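Local structure of glycerol Dehydrogenase (Unidentified, 5XN8) at residues N50-S54 with H55-L59; L200-A203 with R204-Y207; M312-K315 with E316-D320; F341-P345 with E346-A350. The protein probably catalyses the NAD-dependent oxidation of glycerol to dihydroxyacetone, allowing microorganisms to use glycerol as a carbon source under anaerobic conditions. All coordinates share one frame; numbering follows the deposited sequence.

How the contacts relate
All four contacts are local, each between adjoining segments, and they follow one another in series along the chain without nesting or crossing. Contact 1 turns the chain from helix 38-54 into strand 58-63, at the edge of the parallel sheet. Contact 2 lies within helix 197-223, nearer the middle of the chain, its centre about 37 Å from that of contact 1. Contacts 3 and 4 lie across the chain's centre from contact 1 and form the entries to the consecutive helices 318-329 and 345-363. These two alone touch: Asp319 OD1 and His349 NE2 are 2.8 Å apart, a probable hydrogen bond that ties one helix start to the other.

Contact 1 of 4, residues N50-S54 with H55-L59; sequences NGLHS and HDISL
Leu52 and His53 each carry CG beside the backbone N (chi1 -72° and -78°), and Leu59 adopts the same first rotamer, which lets its methyl groups meet both residues. The contact is the helix-to-strand turn of a beta-alpha-beta unit, strand 31-36, helix 38-54 and strand 58-63, in the parallel sheet of this dehydrogenase. Leu59 CD1 sits over one face of the His53 imidazole, 3.7 Å from the ring centroid and only 8° off its normal, a well-centred CH-pi contact. The other methyl, Leu59 CD2, lies 3.4 Å from Leu52 CD1, and the two leucine side chains cross at about a right angle. On the far branch of Leu52, CD2 meets Ile57 CD1 at 3.8 Å, so one leucine touches residues of both the turn and the strand. Phe32 and Val34 of strand 31-36 also pack against Leu59.

The turn itself is fixed by backbone carbonyls. Asp56 N donates to His53 O at 2.9 Å from above the carbonyl plane, and Asp56 itself has the left-handed backbone conformation that redirects the chain; Ile57 N bonds only weakly to Leu52 O. Gly51 O is gripped twice, from opposite faces of its plane: Ser54 OG donates at 2.6 Å and His55 ND1 donates at 3.0 Å, with Gly51 O somewhat out of the imidazole plane.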
loop_
_atom_site.group_PDB
_atom_site.type_symbol
_atom_site.label_atom_id
_atom_site.label_comp_id
_atom_site.label_asym_id
_atom_site.label_seq_id
_atom_site.Cartn_x
_atom_site.Cartn_y
_atom_site.Cartn_z
ATOM N N ASN A 50 14.400 33.905 -44.115
ATOM C CA ASN A 50 14.405 32.979 -45.266
ATOM C C ASN A 50 13.210 32.017 -45.256
ATOM O O ASN A 50 12.649 31.711 -46.309
ATOM C CB ASN A 50 15.706 32.166 -45.335
ATOM C CG ASN A 50 16.896 32.984 -45.827
ATOM O OD1 ASN A 50 16.746 34.041 -46.457
ATOM N ND2 ASN A 50 18.097 32.485 -45.549
ATOM N N GLY A 51 12.839 31.544 -44.069
ATOM C CA GLY A 51 11.707 30.637 -43.895
ATOM C C GLY A 51 10.367 31.303 -44.139
ATOM O O GLY A 51 9.491 30.717 -44.770
ATOM N N LEU A 52 10.203 32.523 -43.626
ATOM C CA LEU A 52 9.001 33.325 -43.880
ATOM C C LEU A 52 8.868 33.688 -45.359
ATOM O O LEU A 52 7.761 33.668 -45.900
ATOM C CB LEU A 52 8.993 34.594 -43.024
ATOM C CG LEU A 52 8.721 34.401 -41.529
ATOM C CD1 LEU A 52 9.239 35.572 -40.703
ATOM C CD2 LEU A 52 7.238 34.186 -41.269
ATOM N N HIS A 53 9.991 34.012 -46.001
ATOM C CA HIS A 53 10.030 34.255 -47.450
ATOM C C HIS A 53 9.584 33.021 -48.247
ATOM O O HIS A 53 8.846 33.155 -49.225
ATOM C CB HIS A 53 11.430 34.705 -47.910
ATOM C CG HIS A 53 11.748 36.142 -47.618
ATOM N ND1 HIS A 53 10.892 37.180 -47.927
ATOM C CD2 HIS A 53 12.852 36.716 -47.081
ATOM C CE1 HIS A 53 11.446 38.327 -47.569
ATOM N NE2 HIS A 53 12.635 38.072 -47.054
ATOM N N SER A 54 10.007 31.830 -47.819
ATOM C CA SER A 54 9.651 30.584 -48.514
ATOM C C SER A 54 8.149 30.260 -48.485
ATOM O O SER A 54 7.666 29.538 -49.360
ATOM C CB SER A 54 10.466 29.398 -47.984
ATOM O OG SER A 54 10.053 29.016 -46.685
ATOM N N HIS A 55 7.419 30.785 -47.495
ATOM C CA HIS A 55 5.944 30.740 -47.507
ATOM C C HIS A 55 5.291 32.018 -48.075
ATOM O O HIS A 55 4.121 32.284 -47.798
ATOM C CB HIS A 55 5.374 30.446 -46.107
ATOM C CG HIS A 55 5.826 29.146 -45.515
ATOM N ND1 HIS A 55 6.947 29.059 -44.722
ATOM C CD2 HIS A 55 5.295 27.899 -45.557
ATOM C CE1 HIS A 55 7.100 27.810 -44.311
ATOM N NE2 HIS A 55 6.113 27.086 -44.808
ATOM N N ASP A 56 6.029 32.790 -48.875
ATOM C CA ASP A 56 5.508 33.997 -49.540
ATOM C C ASP A 56 4.937 35.023 -48.548
ATOM O O ASP A 56 3.751 35.351 -48.574
ATOM C CB ASP A 56 4.475 33.606 -50.610
ATOM C CG ASP A 56 4.246 34.702 -51.643
ATOM O OD1 ASP A 56 5.227 35.158 -52.268
ATOM O OD2 ASP A 56 3.075 35.114 -51.814
ATOM N N ILE A 57 5.807 35.501 -47.667
ATOM C CA ILE A 57 5.465 36.533 -46.688
ATOM C C ILE A 57 6.507 37.640 -46.818
ATOM O O ILE A 57 7.702 37.375 -46.751
ATOM C CB ILE A 57 5.446 35.966 -45.242
ATOM C CG1 ILE A 57 4.551 34.722 -45.162
ATOM C CG2 ILE A 57 4.970 37.015 -44.238
ATOM C CD1 ILE A 57 4.382 34.159 -43.773
ATOM N N SER A 58 6.039 38.869 -47.017
ATOM C CA SER A 58 6.912 40.042 -47.153
ATOM C C SER A 58 7.424 40.460 -45.775
ATOM O O SER A 58 6.672 40.426 -44.806
ATOM C CB SER A 58 6.147 41.197 -47.811
ATOM O OG SER A 58 6.940 42.369 -47.886
ATOM N N LEU A 59 8.697 40.848 -45.688
ATOM C CA LEU A 59 9.332 41.166 -44.403
ATOM C C LEU A 59 10.220 42.395 -44.467
ATOM O O LEU A 59 10.842 42.675 -45.487
ATOM C CB LEU A 59 10.215 40.007 -43.941
ATOM C CG LEU A 59 9.571 38.641 -43.724
ATOM C CD1 LEU A 59 10.510 37.492 -44.074
ATOM C CD2 LEU A 59 9.034 38.520 -42.304
#

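Contact 2 of 4, residues L200-A203 with R204-Y207; sequences LSLA and RLCY
The Arg204 guanidinium has Tyr207 CD2 over one face, 3.8 Å above its plane and displaced toward the rim, while Arg204 NH2 lies at the edge of the Tyr207 ring, in its plane. Trp176 makes a cation-pi contact with Arg204 and also meets the tyrosine ring; Phe177 meets that ring edge-to-face. A bend at chi2 (72°) directs the arginine along the helix, where NH2 forms a salt bridge with Asp208.

Both segments belong to one continuous alpha-helix, as the i to i+4 bonds demonstrate. Arg204 N reaches Leu200 O at 3.0 Å, Leu205 N reaches Ser201 O at 2.9 Å (161° at the hydrogen), and Cys206 N reaches Leu202 O at 2.9 Å; the next bond, Tyr207 N to Ala203 O, is weak. Leu202 CD2 and Leu205 CD2 approach only to 4.4 Å. The side chain of Cys206 lies about 7 Å from that of Asp121, a likely glycerol-binding residue.

Ser201 and Leu205 pack against Leu205 and Ser201 of a second subunit. Within the chain, Ala203 and Cys206 press on helix 162-185, Leu202 and Leu205 on helix 228-247, and Tyr207 on helix 290-303.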
loop_
_atom_site.group_PDB
_atom_site.type_symbol
_atom_site.label_atom_id
_atom_site.label_comp_id
_atom_site.label_asym_id
_atom_site.label_seq_id
_atom_site.Cartn_x
_atom_site.Cartn_y
_atom_site.Cartn_z
ATOM N N LEU A 200 -5.028 25.407 -12.973
ATOM C CA LEU A 200 -4.433 24.834 -11.754
ATOM C C LEU A 200 -3.806 23.466 -12.001
ATOM O O LEU A 200 -2.768 23.145 -11.427
ATOM C CB LEU A 200 -5.485 24.721 -10.648
ATOM C CG LEU A 200 -5.019 24.176 -9.291
ATOM C CD1 LEU A 200 -4.169 25.195 -8.567
ATOM C CD2 LEU A 200 -6.189 23.762 -8.427
ATOM N N SER A 201 -4.455 22.646 -12.821
ATOM C CA SER A 201 -3.908 21.337 -13.200
ATOM C C SER A 201 -2.583 21.480 -13.950
ATOM O O SER A 201 -1.663 20.704 -13.726
ATOM C CB SER A 201 -4.899 20.571 -14.069
ATOM O OG SER A 201 -4.883 21.092 -15.380
ATOM N N LEU A 202 -2.504 22.461 -14.849
ATOM C CA LEU A 202 -1.272 22.740 -15.608
ATOM C C LEU A 202 -0.180 23.332 -14.722
ATOM O O LEU A 202 1.003 23.050 -14.917
ATOM C CB LEU A 202 -1.550 23.675 -16.789
ATOM C CG LEU A 202 -2.358 23.121 -17.961
ATOM C CD1 LEU A 202 -2.716 24.265 -18.899
ATOM C CD2 LEU A 202 -1.646 22.022 -18.728
ATOM N N ALA A 203 -0.585 24.138 -13.746
ATOM C CA ALA A 203 0.309 24.581 -12.671
ATOM C C ALA A 203 0.957 23.411 -11.936
ATOM O O ALA A 203 2.156 23.443 -11.671
ATOM C CB ALA A 203 -0.439 25.459 -11.682
ATOM N N ARG A 204 0.168 22.385 -11.618
ATOM C CA ARG A 204 0.649 21.191 -10.920
ATOM C C ARG A 204 1.513 20.331 -11.823
ATOM O O ARG A 204 2.537 19.809 -11.388
ATOM C CB ARG A 204 -0.529 20.350 -10.382
ATOM C CG ARG A 204 -0.140 19.085 -9.613
ATOM C CD ARG A 204 0.460 19.381 -8.235
ATOM N NE ARG A 204 1.422 18.351 -7.819
ATOM C CZ ARG A 204 1.759 18.045 -6.566
ATOM N NH1 ARG A 204 1.231 18.678 -5.518
ATOM N NH2 ARG A 204 2.642 17.076 -6.349
ATOM N N LEU A 205 1.090 20.170 -13.071
ATOM C CA LEU A 205 1.882 19.442 -14.056
ATOM C C LEU A 205 3.256 20.075 -14.253
ATOM O O LEU A 205 4.251 19.372 -14.414
ATOM C CB LEU A 205 1.144 19.372 -15.396
ATOM C CG LEU A 205 1.826 18.540 -16.485
ATOM C CD1 LEU A 205 1.865 17.067 -16.103
ATOM C CD2 LEU A 205 1.124 18.749 -17.810
ATOM N N CYS A 206 3.306 21.398 -14.270
ATOM C CA CYS A 206 4.582 22.128 -14.305
ATOM C C CYS A 206 5.549 21.607 -13.239
ATOM O O CYS A 206 6.686 21.218 -13.547
ATOM C CB CYS A 206 4.324 23.617 -14.092
ATOM S SG CYS A 206 5.765 24.656 -14.240
ATOM N N TYR A 207 5.062 21.561 -11.998
ATOM C CA TYR A 207 5.841 21.139 -10.838
ATOM C C TYR A 207 6.274 19.678 -10.913
ATOM O O TYR A 207 7.445 19.379 -10.668
ATOM C CB TYR A 207 5.034 21.405 -9.550
ATOM C CG TYR A 207 5.681 20.938 -8.263
ATOM C CD1 TYR A 207 6.887 21.485 -7.822
ATOM C CD2 TYR A 207 5.083 19.959 -7.484
ATOM C CE1 TYR A 207 7.476 21.065 -6.643
ATOM C CE2 TYR A 207 5.657 19.528 -6.303
ATOM C CZ TYR A 207 6.865 20.078 -5.890
ATOM O OH TYR A 207 7.463 19.648 -4.723
#

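Contact 3 of 4, residues M312-K315 with E316-D320; sequences MGVK and EGIDD
The entry into helix 318-329 is the element involved here: a loop from helix 290-303 runs through Val314 and Lys315 to Gly317, the N-cap residue, and Val314 packs against Ile318 in the first turn. Val314 CG1 lies 3.4 Å from Ile318 CD1, and this methyl-to-methyl approach is the closest side-chain meeting, the two side chains lying at an oblique angle.

The rotamers account for it. Val314 places CG1 opposite its backbone N (chi1 -166°), and Ile318 turns its ethyl branch back toward the loop (chi2 -74°). As a result Ile318 CD1 also lies 3.5 Å from Val314 O and 4.1 Å from Val314 CB, while Lys315 N is more distant at 4.4 Å. The terminal carbon therefore rests against both the side chain and the carbonyl of one residue, an apolar contact with no hydrogen bond between the two segments. Cys266 packs on Val314, which is buried. The contact lies away from the bound zinc and the probable glycerol and NAD sites.

Gly317 turns the chain with a positive phi of 57°. Having no side chain, it offers no hydroxyl or carboxylate to cap the helix. Just before it, Glu316 is solvent-exposed, and its backbone O accepts a hydrogen bond from Lys321 NZ, one turn into the helix.

The arrangement is a loop-to-helix junction, with an irregular loop approach, an aliphatic residue of the first turn folded back onto the incoming chain, and a glycine at the N-cap.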
loop_
_atom_site.group_PDB
_atom_site.type_symbol
_atom_site.label_atom_id
_atom_site.label_comp_id
_atom_site.label_asym_id
_atom_site.label_seq_id
_atom_site.Cartn_x
_atom_site.Cartn_y
_atom_site.Cartn_z
ATOM N N MET A 312 22.711 34.132 -2.934
ATOM C CA MET A 312 22.150 35.310 -3.601
ATOM C C MET A 312 22.948 36.608 -3.390
ATOM O O MET A 312 22.477 37.683 -3.763
ATOM C CB MET A 312 20.731 35.529 -3.091
ATOM C CG MET A 312 19.797 34.369 -3.349
ATOM S SD MET A 312 18.184 34.729 -2.694
ATOM C CE MET A 312 17.635 36.076 -3.728
ATOM N N GLY A 313 24.135 36.514 -2.791
ATOM C CA GLY A 313 25.013 37.667 -2.583
ATOM C C GLY A 313 24.761 38.508 -1.346
ATOM O O GLY A 313 25.419 39.536 -1.177
ATOM N N VAL A 314 23.831 38.087 -0.479
ATOM C CA VAL A 314 23.543 38.810 0.775
ATOM C C VAL A 314 24.336 38.156 1.908
ATOM O O VAL A 314 23.982 37.095 2.396
ATOM C CB VAL A 314 22.038 38.845 1.111
ATOM C CG1 VAL A 314 21.768 39.871 2.210
ATOM C CG2 VAL A 314 21.205 39.164 -0.125
ATOM N N LYS A 315 25.436 38.797 2.297
ATOM C CA LYS A 315 26.397 38.227 3.259
ATOM C C LYS A 315 26.518 39.025 4.561
ATOM O O LYS A 315 26.840 38.454 5.603
ATOM C CB LYS A 315 27.771 38.093 2.605
ATOM C CG LYS A 315 27.784 37.389 1.250
ATOM C CD LYS A 315 27.837 35.869 1.311
ATOM C CE LYS A 315 27.933 35.294 -0.108
ATOM N NZ LYS A 315 29.246 35.540 -0.776
ATOM N N GLU A 316 26.236 40.328 4.511
ATOM C CA GLU A 316 26.359 41.228 5.657
ATOM C C GLU A 316 25.081 42.023 5.869
ATOM O O GLU A 316 24.292 42.189 4.937
ATOM C CB GLU A 316 27.515 42.201 5.423
ATOM C CG GLU A 316 28.809 41.518 4.989
ATOM C CD GLU A 316 30.051 42.361 5.155
ATOM O OE1 GLU A 316 29.927 43.588 5.300
ATOM O OE2 GLU A 316 31.148 41.765 5.149
ATOM N N GLY A 317 24.909 42.529 7.091
ATOM C CA GLY A 317 23.758 43.354 7.468
ATOM C C GLY A 317 22.414 42.696 7.235
ATOM O O GLY A 317 21.454 43.370 6.866
ATOM N N ILE A 318 22.346 41.384 7.473
ATOM C CA ILE A 318 21.183 40.549 7.113
ATOM C C ILE A 318 19.871 41.008 7.746
ATOM O O ILE A 318 18.866 41.138 7.045
ATOM C CB ILE A 318 21.430 39.043 7.451
ATOM C CG1 ILE A 318 22.535 38.470 6.559
ATOM C CG2 ILE A 318 20.141 38.218 7.368
ATOM C CD1 ILE A 318 22.141 38.209 5.113
ATOM N N ASP A 319 19.875 41.245 9.055
ATOM C CA ASP A 319 18.648 41.596 9.770
ATOM C C ASP A 319 17.992 42.850 9.188
ATOM O O ASP A 319 16.799 42.838 8.875
ATOM C CB ASP A 319 18.922 41.795 11.269
ATOM C CG ASP A 319 17.643 41.834 12.104
ATOM O OD1 ASP A 319 16.687 41.089 11.795
ATOM O OD2 ASP A 319 17.586 42.604 13.081
ATOM N N ASP A 320 18.782 43.911 9.012
ATOM C CA ASP A 320 18.270 45.174 8.478
ATOM C C ASP A 320 17.813 45.042 7.011
ATOM O O ASP A 320 16.747 45.547 6.647
ATOM C CB ASP A 320 19.321 46.287 8.623
ATOM C CG ASP A 320 18.728 47.702 8.527
ATOM O OD1 ASP A 320 17.485 47.840 8.411
ATOM O OD2 ASP A 320 19.521 48.683 8.549
#

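Contact 4 of 4, residues F341-P345 with E346-A350; sequences FAVTP and EQVHA
The backbone runs extended through Val343 and Thr344 and becomes helical at Pro345, with Thr344 as the N-cap: Val348 N donates to Thr344 O at 3.2 Å, nearly in line with the carbonyl bond (C=O...N angle 165°), and His349 N to Pro345 O at 3.1 Å. Gln347 N adds a weak bond to Thr344 O. Proline as the first residue of the helix costs nothing in hydrogen bonding, since amides of the first turn have no carbonyl one turn back within the helix.

Gln347 carries most of the side-chain contact. Its chi1 of 106° lies away from any staggered position, which suggests strain or an uncertain placement of the amide, and from there the chain extends back along the loop across Val343. Gln347 NE2 comes up to the edge of the Phe341 ring, in the ring plane and 3.4 Å from Phe341 CE2, with amide and ring only 16° apart. Gln347 NE2 also makes a weak hydrogen bond to Ala342 O at 2.9 Å. Nearer the helix, Thr344 CG2 lies 3.8 Å from Gln347 CB. The Thr344 OG1 to Glu346 OE1 approach is so short that its details are doubtful. Val343 CG1 meets Val348 CG2 at 3.5 Å, an apolar pair joining loop to helix.

Towards other chains, His349 touches Val225 of a third subunit and Phe341 touches Arg186 of a fourth. Within the chain, Ile336 packs on both valines, and Val348 and His349 lean on helix 318-329 through Ala326.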
loop_
_atom_site.group_PDB
_atom_site.type_symbol
_atom_site.label_atom_id
_atom_site.label_comp_id
_atom_site.label_asym_id
_atom_site.label_seq_id
_atom_site.Cartn_x
_atom_site.Cartn_y
_atom_site.Cartn_z
ATOM N N PHE A 341 -3.960 33.487 4.122
ATOM C CA PHE A 341 -3.883 33.874 5.532
ATOM C C PHE A 341 -3.257 35.269 5.626
ATOM O O PHE A 341 -2.757 35.801 4.629
ATOM C CB PHE A 341 -3.069 32.848 6.332
ATOM C CG PHE A 341 -1.779 32.451 5.668
ATOM C CD1 PHE A 341 -1.741 31.379 4.783
ATOM C CD2 PHE A 341 -0.609 33.158 5.913
ATOM C CE1 PHE A 341 -0.559 31.025 4.151
ATOM C CE2 PHE A 341 0.570 32.811 5.292
ATOM C CZ PHE A 341 0.604 31.743 4.413
ATOM N N ALA A 342 -3.299 35.856 6.821
ATOM C CA ALA A 342 -2.743 37.187 7.041
ATOM C C ALA A 342 -1.217 37.175 6.918
ATOM O O ALA A 342 -0.549 36.350 7.555
ATOM C CB ALA A 342 -3.146 37.712 8.411
ATOM N N VAL A 343 -0.675 38.096 6.121
ATOM C CA VAL A 343 0.772 38.277 6.009
ATOM C C VAL A 343 1.148 39.674 6.496
ATOM O O VAL A 343 0.488 40.653 6.150
ATOM C CB VAL A 343 1.286 38.092 4.558
ATOM C CG1 VAL A 343 2.808 38.226 4.519
ATOM C CG2 VAL A 343 0.834 36.752 3.968
ATOM N N THR A 344 2.216 39.744 7.299
ATOM C CA THR A 344 2.775 41.008 7.796
ATOM C C THR A 344 4.259 41.067 7.434
ATOM O O THR A 344 4.871 40.024 7.173
ATOM C CB THR A 344 2.588 41.149 9.330
ATOM O OG1 THR A 344 3.069 42.418 9.776
ATOM C CG2 THR A 344 3.292 40.078 10.108
ATOM N N PRO A 345 4.850 42.282 7.397
ATOM C CA PRO A 345 6.298 42.352 7.147
ATOM C C PRO A 345 7.152 41.560 8.145
ATOM O O PRO A 345 8.227 41.098 7.778
ATOM C CB PRO A 345 6.595 43.852 7.243
ATOM C CG PRO A 345 5.322 44.508 6.851
ATOM C CD PRO A 345 4.245 43.632 7.423
ATOM N N GLU A 346 6.672 41.402 9.382
ATOM C CA GLU A 346 7.357 40.573 10.390
ATOM C C GLU A 346 7.387 39.089 10.004
ATOM O O GLU A 346 8.399 38.420 10.194
ATOM C CB GLU A 346 6.709 40.726 11.779
ATOM C CG GLU A 346 6.886 42.093 12.437
ATOM C CD GLU A 346 5.825 43.134 12.071
ATOM O OE1 GLU A 346 5.069 42.943 11.078
ATOM O OE2 GLU A 346 5.778 44.170 12.767
ATOM N N GLN A 347 6.294 38.584 9.447
ATOM C CA GLN A 347 6.183 37.155 9.141
ATOM C C GLN A 347 6.867 36.783 7.810
ATOM O O GLN A 347 7.238 35.620 7.633
ATOM C CB GLN A 347 4.733 36.659 9.251
ATOM C CG GLN A 347 3.986 36.368 7.962
ATOM C CD GLN A 347 2.541 35.935 8.206
ATOM O OE1 GLN A 347 1.894 36.377 9.180
ATOM N NE2 GLN A 347 2.001 35.076 7.313
ATOM N N VAL A 348 7.031 37.743 6.896
ATOM C CA VAL A 348 7.900 37.544 5.712
ATOM C C VAL A 348 9.401 37.581 6.099
ATOM O O VAL A 348 10.187 36.790 5.585
ATOM C CB VAL A 348 7.578 38.559 4.574
ATOM C CG1 VAL A 348 8.656 38.610 3.490
ATOM C CG2 VAL A 348 6.244 38.222 3.938
ATOM N N HIS A 349 9.785 38.507 6.975
ATOM C CA HIS A 349 11.149 38.563 7.529
ATOM C C HIS A 349 11.480 37.208 8.176
ATOM O O HIS A 349 12.498 36.594 7.859
ATOM C CB HIS A 349 11.248 39.740 8.523
ATOM C CG HIS A 349 12.515 39.796 9.328
ATOM N ND1 HIS A 349 12.662 39.141 10.530
ATOM C CD2 HIS A 349 13.658 40.505 9.144
ATOM C CE1 HIS A 349 13.855 39.407 11.034
ATOM N NE2 HIS A 349 14.487 40.225 10.206
ATOM N N ALA A 350 10.575 36.744 9.032
ATOM C CA ALA A 350 10.662 35.435 9.689
ATOM C C ALA A 350 10.870 34.273 8.732
ATOM O O ALA A 350 11.754 33.425 8.932
ATOM C CB ALA A 350 9.402 35.187 10.506
#